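Local coordinates for Peptide/nickel transport system substrate-binding protein (Listeria monocytogenes serotype 1/2a, PDB 5KZT) that probably serves as the extracellular substrate-binding component of an oligopeptide transport system, holding a peptide between its lobes, at residues A[367-375]-A[398-409]; A[411-419]-A[443-451]. All coordinates share one frame; numbering follows the deposited sequence.

Overall arrangement
Both contacts use helix 406-414. Interaction 1 pairs two parallel strands of the mixed sheet and ends where the first turn of that helix meets the bound peptide; interaction 2 ties the helix's last turn and the loop after it to the irregular segment 443-451. Each is partly buried. The first rests on a regular ladder of backbone bonds with an apolar face, and has its one salt bridge between the two segments, Asp374 with Arg409, at the strand ends. The second has no strand pairing and relies on side-chain amides, a tyrosine hydroxyl and waters. The two meet directly where Asp419 accepts a probable hydrogen bond from the backbone N of Glu370.

Interaction 1: residues A[367-375]-A[398-409]; sequences ITVEFTSDD and TVKLKNVPFKVR
Phe371 CB packs against Val399 CG1 at 3.7 Å, and Leu401 CD2 closes in at 4.1 Å from Phe371 CB, near the plane of the ring at its edge. With its CG anti to the backbone N (chi1 -174°), Phe371 carries its ring off the neighbouring strand toward Ile386 of helix 377-393 and an edge-to-face contact with Phe420. Beneath these side chains, strands 367-374 and 398-404 run parallel, joined by seven backbone bonds from Ile367 O to Val404 N.

On the other face, aliphatic stretches of polar chains do the touching: Thr368 CG2 lies 3.7 Å from Lys400 CG, while the CD methylene of Lys402 packs on the carboxylate of Glu370, whose OE1 is bridged to Arg281. Back on the face of Phe371, toward the strand ends, Asn403 ND2 donates to Asp374 O at 3.0 Å, with the acceptor in its amide plane. The polar edge culminates in Arg409, which grips Asp374 side-on: NE reaches OD1 at 2.7 Å from above the carboxylate plane, whereas NH2 meets OD2 at 2.9 Å on the syn side. The two planes stand 39° apart. Asp374 OD2 and Arg409 NH2 each also bond the backbone of the bound peptide, so this two-point salt bridge fixes both groups in position and probably balances their charges where the ligand docks.

Interaction 2: residues A[411-419]-A[443-451]; sequences QNDQNQDYD and GAQNRMSYS
The guanidinium of Arg447 has Gln414 O over one face, and the side-chain amide of Gln414 stands at 79° to it, with OE1 2.9 Å from Arg447 NH2. The ring of Tyr418 instead meets Arg447 O at its edge, near the ring plane; its hydroxyl donates to that oxygen at 2.7 Å, approaching from above the carbonyl plane. Tyr418 CG sits between its own backbone N and carbonyl carbon (chi1 74°), a placement that swings the ring toward the 443-451 backbone, where OH also touches Met448 CG at 3.4 Å.

Gln414 bends at chi2, -62°, and this turns its amide back to the loop: NE2 donates to Ala444 O at 3.2 Å. Arg447 NE reaches the same oxygen from the opposite face of the carbonyl plane, so two donors hold Ala444 O between them. The aliphatic part of Arg447 meanwhile lies against the helix end, with CB 3.3 Å from Asp413 O. Asp413 has its salt-bridge partner in Lys276. Two waters lie between its OD2 and Gln445 OE1, though with more acceptors in reach than protons to give, not all of these bonds can form at once; Gln445 NE2 bonds Asp34.

Farther along, the extended chain of Gln416 carries NE2 to Ser449 OG at 2.9 Å, a nearly straight bond lying in the amide plane. Another water spans Gln416 OE1 and Ser449 OG, while NE2 also bonds Asn278. Within 443-451, Asn446 OD1 accepts from Met448 N, forming an Asx turn. Gln416, the first residue after helix 406-414 to leave helical angles, has positive phi and, with two bonds back into the last turn, forms a Schellman motif, which packs on Arg447, next to the Asx turn and beside strand 264-277.

Interaction 1: residues A[367-375]-A[398-409]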
loop_
_atom_site.group_PDB
_atom_site.type_symbol
_atom_site.label_atom_id
_atom_site.label_comp_id
_atom_site.label_asym_id
_atom_site.label_seq_id
_atom_site.Cartn_x
_atom_site.Cartn_y
_atom_site.Cartn_z
ATOM N N ILE A 367 31.596 -0.900 10.441
ATOM C CA ILE A 367 30.281 -0.255 10.590
ATOM C C ILE A 367 29.324 -1.329 11.093
ATOM O O ILE A 367 29.345 -2.453 10.576
ATOM C CB ILE A 367 29.773 0.323 9.241
ATOM C CG1 ILE A 367 30.484 1.642 8.907
ATOM C CG2 ILE A 367 28.257 0.557 9.256
ATOM C CD1 ILE A 367 30.290 2.131 7.482
ATOM N N THR A 368 28.520 -0.989 12.109
ATOM C CA THR A 368 27.337 -1.783 12.519
ATOM C C THR A 368 26.077 -1.036 12.141
ATOM O O THR A 368 25.960 0.148 12.427
ATOM C CB THR A 368 27.307 -2.031 14.043
ATOM O OG1 THR A 368 28.500 -2.717 14.432
ATOM C CG2 THR A 368 26.093 -2.888 14.453
ATOM N N VAL A 369 25.140 -1.720 11.489
ATOM C CA VAL A 369 23.823 -1.162 11.231
ATOM C C VAL A 369 22.763 -2.209 11.485
ATOM O O VAL A 369 23.019 -3.404 11.333
ATOM C CB VAL A 369 23.671 -0.603 9.792
ATOM C CG1 VAL A 369 24.404 0.727 9.664
ATOM C CG2 VAL A 369 24.123 -1.610 8.738
ATOM N N GLU A 370 21.565 -1.741 11.849
ATOM C CA GLU A 370 20.429 -2.605 12.147
ATOM C C GLU A 370 19.466 -2.621 10.955
ATOM O O GLU A 370 19.061 -1.562 10.471
ATOM C CB GLU A 370 19.774 -2.114 13.441
ATOM C CG GLU A 370 18.306 -2.429 13.712
ATOM C CD GLU A 370 17.730 -1.409 14.713
ATOM O OE1 GLU A 370 17.016 -0.406 14.311
ATOM O OE2 GLU A 370 18.050 -1.598 15.911
ATOM N N PHE A 371 19.124 -3.827 10.495
ATOM C CA PHE A 371 18.201 -4.023 9.389
ATOM C C PHE A 371 16.814 -4.354 9.956
ATOM O O PHE A 371 16.661 -5.357 10.667
ATOM C CB PHE A 371 18.701 -5.162 8.502
ATOM C CG PHE A 371 17.900 -5.343 7.251
ATOM C CD1 PHE A 371 17.819 -4.324 6.310
ATOM C CD2 PHE A 371 17.208 -6.522 7.015
ATOM C CE1 PHE A 371 17.064 -4.482 5.151
ATOM C CE2 PHE A 371 16.444 -6.684 5.864
ATOM C CZ PHE A 371 16.374 -5.663 4.925
ATOM N N THR A 372 15.815 -3.529 9.645
ATOM C CA THR A 372 14.442 -3.797 10.080
ATOM C C THR A 372 13.582 -4.492 9.008
ATOM O O THR A 372 13.510 -4.046 7.863
ATOM C CB THR A 372 13.736 -2.522 10.559
ATOM O OG1 THR A 372 14.437 -1.985 11.680
ATOM C CG2 THR A 372 12.312 -2.809 11.004
ATOM N N SER A 373 12.920 -5.578 9.410
ATOM C CA SER A 373 11.893 -6.232 8.608
ATOM C C SER A 373 10.755 -6.748 9.518
ATOM O O SER A 373 10.718 -6.440 10.722
ATOM C CB SER A 373 12.503 -7.357 7.765
ATOM O OG SER A 373 11.608 -7.747 6.710
ATOM N N ASP A 374 9.826 -7.509 8.947
ATOM C CA ASP A 374 8.654 -7.989 9.682
ATOM C C ASP A 374 8.962 -9.259 10.475
ATOM O O ASP A 374 10.094 -9.746 10.434
ATOM C CB ASP A 374 7.476 -8.167 8.718
ATOM C CG ASP A 374 7.032 -6.849 8.114
ATOM O OD1 ASP A 374 7.097 -5.809 8.820
ATOM O OD2 ASP A 374 6.642 -6.829 6.933
ATOM N N ASP A 375 7.963 -9.773 11.199
ATOM C CA ASP A 375 8.148 -10.880 12.140
ATOM C C ASP A 375 7.522 -12.213 11.686
ATOM O O ASP A 375 7.261 -13.079 12.514
ATOM C CB ASP A 375 7.634 -10.481 13.541
ATOM C CG ASP A 375 6.111 -10.210 13.586
ATOM O OD1 ASP A 375 5.436 -10.139 12.543
ATOM O OD2 ASP A 375 5.587 -10.051 14.690
ATOM N N THR A 398 28.883 -5.303 10.105
ATOM C CA THR A 398 27.984 -6.088 10.930
ATOM C C THR A 398 26.579 -5.582 10.644
ATOM O O THR A 398 26.354 -4.365 10.569
ATOM C CB THR A 398 28.263 -5.908 12.428
ATOM O OG1 THR A 398 29.596 -6.315 12.719
ATOM C CG2 THR A 398 27.321 -6.744 13.275
ATOM N N VAL A 399 25.656 -6.517 10.457
ATOM C CA VAL A 399 24.226 -6.214 10.286
ATOM C C VAL A 399 23.451 -6.893 11.422
ATOM O O VAL A 399 23.426 -8.124 11.495
ATOM C CB VAL A 399 23.717 -6.690 8.917
ATOM C CG1 VAL A 399 22.212 -6.447 8.783
ATOM C CG2 VAL A 399 24.483 -5.980 7.804
ATOM N N LYS A 400 22.882 -6.092 12.331
ATOM C CA LYS A 400 22.005 -6.600 13.407
ATOM C C LYS A 400 20.628 -6.728 12.799
ATOM O O LYS A 400 20.226 -5.879 12.002
ATOM C CB LYS A 400 21.867 -5.648 14.613
ATOM C CG LYS A 400 23.132 -5.054 15.206
ATOM C CD LYS A 400 23.684 -5.840 16.394
ATOM C CE LYS A 400 24.682 -6.903 15.943
ATOM N NZ LYS A 400 25.164 -7.759 17.060
ATOM N N LEU A 401 19.900 -7.768 13.183
ATOM C CA LEU A 401 18.550 -7.988 12.665
ATOM C C LEU A 401 17.454 -7.595 13.653
ATOM O O LEU A 401 17.473 -7.983 14.801
ATOM C CB LEU A 401 18.379 -9.449 12.251
ATOM C CG LEU A 401 19.276 -9.935 11.110
ATOM C CD1 LEU A 401 18.907 -11.362 10.743
ATOM C CD2 LEU A 401 19.178 -8.999 9.909
ATOM N N LYS A 402 16.474 -6.835 13.167
ATOM C CA LYS A 402 15.282 -6.494 13.918
ATOM C C LYS A 402 14.105 -6.985 13.079
ATOM O O LYS A 402 14.023 -6.684 11.885
ATOM C CB LYS A 402 15.247 -4.984 14.112
ATOM C CG LYS A 402 14.200 -4.462 15.057
ATOM C CD LYS A 402 14.463 -2.989 15.352
ATOM C CE LYS A 402 13.536 -2.453 16.420
ATOM N NZ LYS A 402 13.769 -3.079 17.751
ATOM N N ASN A 403 13.235 -7.787 13.683
ATOM C CA ASN A 403 12.122 -8.419 12.970
ATOM C C ASN A 403 10.870 -8.211 13.805
ATOM O O ASN A 403 10.609 -8.960 14.729
ATOM C CB ASN A 403 12.401 -9.910 12.714
ATOM C CG ASN A 403 13.446 -10.130 11.634
ATOM O OD1 ASN A 403 14.628 -10.196 11.916
ATOM N ND2 ASN A 403 13.013 -10.221 10.390
ATOM N N VAL A 404 10.077 -7.210 13.432
ATOM C CA VAL A 404 9.030 -6.677 14.295
ATOM C C VAL A 404 7.660 -6.789 13.625
ATOM O O VAL A 404 7.580 -7.007 12.415
ATOM C CB VAL A 404 9.349 -5.206 14.669
ATOM C CG1 VAL A 404 10.582 -5.142 15.574
ATOM C CG2 VAL A 404 9.531 -4.324 13.433
ATOM N N PRO A 405 6.574 -6.660 14.402
ATOM C CA PRO A 405 5.261 -6.635 13.762
ATOM C C PRO A 405 5.187 -5.512 12.744
ATOM O O PRO A 405 5.848 -4.468 12.892
ATOM C CB PRO A 405 4.302 -6.378 14.929
ATOM C CG PRO A 405 5.027 -6.909 16.121
ATOM C CD PRO A 405 6.468 -6.580 15.869
ATOM N N PHE A 406 4.425 -5.765 11.690
ATOM C CA PHE A 406 4.286 -4.846 10.591
ATOM C C PHE A 406 3.969 -3.433 11.108
ATOM O O PHE A 406 4.617 -2.459 10.723
ATOM C CB PHE A 406 3.157 -5.379 9.697
ATOM C CG PHE A 406 2.866 -4.561 8.485
ATOM C CD1 PHE A 406 3.880 -3.993 7.717
ATOM C CD2 PHE A 406 1.556 -4.427 8.058
ATOM C CE1 PHE A 406 3.587 -3.264 6.582
ATOM C CE2 PHE A 406 1.252 -3.726 6.915
ATOM C CZ PHE A 406 2.274 -3.137 6.172
ATOM N N LYS A 407 2.991 -3.337 12.007
ATOM C CA LYS A 407 2.622 -2.022 12.568
ATOM C C LYS A 407 3.760 -1.286 13.298
ATOM O O LYS A 407 3.850 -0.061 13.205
ATOM C CB LYS A 407 1.360 -2.098 13.422
ATOM C CG LYS A 407 1.472 -2.812 14.739
ATOM C CD LYS A 407 0.096 -2.796 15.414
ATOM C CE LYS A 407 0.055 -3.679 16.630
ATOM N NZ LYS A 407 -1.333 -4.004 17.066
ATOM N N VAL A 408 4.655 -2.034 13.939
ATOM C CA VAL A 408 5.816 -1.463 14.626
ATOM C C VAL A 408 6.827 -0.986 13.576
ATOM O O VAL A 408 7.399 0.105 13.699
ATOM C CB VAL A 408 6.443 -2.479 15.634
ATOM C CG1 VAL A 408 7.725 -1.929 16.272
ATOM C CG2 VAL A 408 5.446 -2.835 16.727
ATOM N N ARG A 409 7.047 -1.783 12.524
ATOM C CA ARG A 409 7.943 -1.344 11.451
ATOM C C ARG A 409 7.468 -0.015 10.861
ATOM O O ARG A 409 8.263 0.902 10.597
ATOM C CB ARG A 409 8.061 -2.397 10.336
ATOM C CG ARG A 409 8.826 -1.865 9.144
ATOM C CD ARG A 409 9.303 -2.951 8.218
ATOM N NE ARG A 409 8.231 -3.677 7.538
ATOM C CZ ARG A 409 7.584 -3.269 6.445
ATOM N NH1 ARG A 409 7.817 -2.088 5.895
ATOM N NH2 ARG A 409 6.679 -4.078 5.895
HETATM O O HOH W 1 31.640 -4.503 12.008
HETATM O O HOH W 2 3.732 -8.608 11.127
#

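Interaction 2: residues A[411-419]-A[443-451]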
loop_
_atom_site.group_PDB
_atom_site.type_symbol
_atom_site.label_atom_id
_atom_site.label_comp_id
_atom_site.label_asym_id
_atom_site.label_seq_id
_atom_site.Cartn_x
_atom_site.Cartn_y
_atom_site.Cartn_z
ATOM N N GLN A 411 5.456 2.254 12.272
ATOM C CA GLN A 411 5.639 3.322 13.281
ATOM C C GLN A 411 7.072 3.814 13.332
ATOM O O GLN A 411 7.314 5.026 13.382
ATOM C CB GLN A 411 5.238 2.858 14.679
ATOM C CG GLN A 411 3.743 2.693 14.854
ATOM C CD GLN A 411 3.327 2.066 16.196
ATOM O OE1 GLN A 411 4.022 1.208 16.789
ATOM N NE2 GLN A 411 2.182 2.507 16.687
ATOM N N ASN A 412 8.010 2.871 13.363
ATOM C CA ASN A 412 9.437 3.220 13.387
ATOM C C ASN A 412 9.835 3.931 12.089
ATOM O O ASN A 412 10.680 4.825 12.100
ATOM C CB ASN A 412 10.323 1.986 13.594
ATOM C CG ASN A 412 10.110 1.318 14.930
ATOM O OD1 ASN A 412 9.402 1.841 15.795
ATOM N ND2 ASN A 412 10.686 0.126 15.095
ATOM N N ASP A 413 9.226 3.526 10.970
ATOM C CA ASP A 413 9.444 4.197 9.685
ATOM C C ASP A 413 9.006 5.661 9.771
ATOM O O ASP A 413 9.815 6.566 9.503
ATOM C CB ASP A 413 8.717 3.460 8.550
ATOM C CG ASP A 413 8.970 4.081 7.197
ATOM O OD1 ASP A 413 10.133 3.995 6.722
ATOM O OD2 ASP A 413 8.008 4.667 6.604
ATOM N N GLN A 414 7.771 5.902 10.199
ATOM C CA GLN A 414 7.263 7.280 10.361
ATOM C C GLN A 414 8.150 8.123 11.285
ATOM O O GLN A 414 8.352 9.311 11.018
ATOM C CB GLN A 414 5.828 7.321 10.913
ATOM C CG GLN A 414 4.733 6.821 9.969
ATOM C CD GLN A 414 4.641 7.671 8.704
ATOM O OE1 GLN A 414 4.504 8.903 8.792
ATOM N NE2 GLN A 414 4.777 7.033 7.523
ATOM N N ASN A 415 8.661 7.503 12.352
ATOM C CA ASN A 415 9.524 8.173 13.336
ATOM C C ASN A 415 10.998 8.301 12.913
ATOM O O ASN A 415 11.787 8.923 13.623
ATOM C CB ASN A 415 9.476 7.430 14.689
ATOM C CG ASN A 415 8.109 7.485 15.355
ATOM O OD1 ASN A 415 7.294 8.369 15.082
ATOM N ND2 ASN A 415 7.859 6.536 16.255
ATOM N N GLN A 416 11.371 7.719 11.772
ATOM C CA GLN A 416 12.772 7.596 11.360
ATOM C C GLN A 416 13.671 6.921 12.388
ATOM O O GLN A 416 14.856 7.227 12.505
ATOM C CB GLN A 416 13.331 8.951 10.906
ATOM C CG GLN A 416 13.012 9.191 9.457
ATOM C CD GLN A 416 13.463 10.521 8.949
ATOM O OE1 GLN A 416 12.695 11.461 8.921
ATOM N NE2 GLN A 416 14.712 10.597 8.512
ATOM N N ASP A 417 13.108 5.959 13.101
ATOM C CA ASP A 417 13.816 5.269 14.149
ATOM C C ASP A 417 14.229 3.917 13.591
ATOM O O ASP A 417 13.747 2.874 14.012
ATOM C CB ASP A 417 12.897 5.169 15.376
ATOM C CG ASP A 417 13.631 4.859 16.646
ATOM O OD1 ASP A 417 14.797 5.302 16.832
ATOM O OD2 ASP A 417 13.023 4.180 17.508
ATOM N N TYR A 418 15.133 3.953 12.626
ATOM C CA TYR A 418 15.642 2.756 11.952
ATOM C C TYR A 418 16.905 3.166 11.178
ATOM O O TYR A 418 17.160 4.362 10.992
ATOM C CB TYR A 418 14.561 2.135 11.024
ATOM C CG TYR A 418 14.303 2.886 9.736
ATOM C CD1 TYR A 418 13.486 4.014 9.730
ATOM C CD2 TYR A 418 14.864 2.466 8.523
ATOM C CE1 TYR A 418 13.267 4.753 8.568
ATOM C CE2 TYR A 418 14.605 3.164 7.336
ATOM C CZ TYR A 418 13.805 4.309 7.373
ATOM O OH TYR A 418 13.560 5.036 6.246
ATOM N N ASP A 419 17.722 2.199 10.773
ATOM C CA ASP A 419 18.899 2.485 9.950
ATOM C C ASP A 419 18.600 2.202 8.482
ATOM O O ASP A 419 18.727 3.068 7.610
ATOM C CB ASP A 419 20.089 1.636 10.389
ATOM C CG ASP A 419 20.559 1.939 11.784
ATOM O OD1 ASP A 419 20.281 3.037 12.327
ATOM O OD2 ASP A 419 21.250 1.060 12.339
ATOM N N GLY A 443 8.348 14.162 2.154
ATOM C CA GLY A 443 7.108 13.457 1.900
ATOM C C GLY A 443 6.792 12.503 3.044
ATOM O O GLY A 443 7.702 11.914 3.660
ATOM N N ALA A 444 5.505 12.324 3.325
ATOM C CA ALA A 444 5.092 11.479 4.461
ATOM C C ALA A 444 5.466 9.999 4.327
ATOM O O ALA A 444 5.541 9.299 5.339
ATOM C CB ALA A 444 3.597 11.618 4.718
ATOM N N GLN A 445 5.678 9.528 3.095
ATOM C CA GLN A 445 6.216 8.191 2.823
ATOM C C GLN A 445 7.695 8.135 2.437
ATOM O O GLN A 445 8.182 7.087 2.011
ATOM C CB GLN A 445 5.366 7.515 1.734
ATOM C CG GLN A 445 3.931 7.195 2.162
ATOM C CD GLN A 445 3.852 6.237 3.338
ATOM O OE1 GLN A 445 4.796 5.497 3.645
ATOM N NE2 GLN A 445 2.738 6.253 4.017
ATOM N N ASN A 446 8.416 9.239 2.612
ATOM C CA ASN A 446 9.863 9.302 2.352
ATOM C C ASN A 446 10.546 8.739 3.601
ATOM O O ASN A 446 10.975 7.587 3.589
ATOM C CB ASN A 446 10.278 10.746 2.028
ATOM C CG ASN A 446 11.767 10.913 1.774
ATOM O OD1 ASN A 446 12.619 10.306 2.425
ATOM N ND2 ASN A 446 12.086 11.797 0.862
ATOM N N ARG A 447 10.603 9.532 4.679
ATOM C CA ARG A 447 11.113 9.086 5.986
ATOM C C ARG A 447 12.538 8.539 5.944
ATOM O O ARG A 447 12.894 7.631 6.686
ATOM C CB ARG A 447 10.163 8.042 6.606
ATOM C CG ARG A 447 8.719 8.482 6.688
ATOM C CD ARG A 447 8.540 9.681 7.608
ATOM N NE ARG A 447 7.146 10.129 7.609
ATOM C CZ ARG A 447 6.688 11.266 8.136
ATOM N NH1 ARG A 447 7.504 12.141 8.740
ATOM N NH2 ARG A 447 5.386 11.535 8.042
ATOM N N MET A 448 13.338 9.096 5.049
ATOM C CA MET A 448 14.728 8.735 4.930
ATOM C C MET A 448 15.623 9.960 5.036
ATOM O O MET A 448 16.843 9.810 5.011
ATOM C CB MET A 448 14.944 8.077 3.569
ATOM C CG MET A 448 14.266 6.736 3.443
ATOM S SD MET A 448 14.652 5.927 1.885
ATOM C CE MET A 448 14.287 7.166 0.657
ATOM N N SER A 449 15.029 11.153 5.160
ATOM C CA SER A 449 15.730 12.423 4.941
ATOM C C SER A 449 16.463 12.437 3.595
ATOM O O SER A 449 17.566 12.975 3.466
ATOM C CB SER A 449 16.653 12.768 6.120
ATOM O OG SER A 449 15.903 12.938 7.310
ATOM N N TYR A 450 15.823 11.845 2.587
ATOM C CA TYR A 450 16.313 11.915 1.229
ATOM C C TYR A 450 15.717 13.168 0.610
ATOM O O TYR A 450 14.504 13.360 0.635
ATOM C CB TYR A 450 15.911 10.693 0.414
ATOM C CG TYR A 450 16.152 10.883 -1.075
ATOM C CD1 TYR A 450 17.440 10.956 -1.590
ATOM C CD2 TYR A 450 15.079 11.030 -1.959
ATOM C CE1 TYR A 450 17.654 11.136 -2.939
ATOM C CE2 TYR A 450 15.282 11.214 -3.310
ATOM C CZ TYR A 450 16.565 11.276 -3.794
ATOM O OH TYR A 450 16.749 11.468 -5.139
ATOM N N SER A 451 16.577 13.993 0.024
ATOM C CA SER A 451 16.150 15.245 -0.585
ATOM C C SER A 451 17.001 15.520 -1.802
ATOM O O SER A 451 18.216 15.737 -1.674
ATOM C CB SER A 451 16.304 16.401 0.402
ATOM O OG SER A 451 15.871 17.642 -0.141
HETATM O O HOH W 3 5.440 4.736 6.817
HETATM O O HOH W 4 7.306 4.214 3.469
HETATM O O HOH W 5 12.849 13.816 7.412
#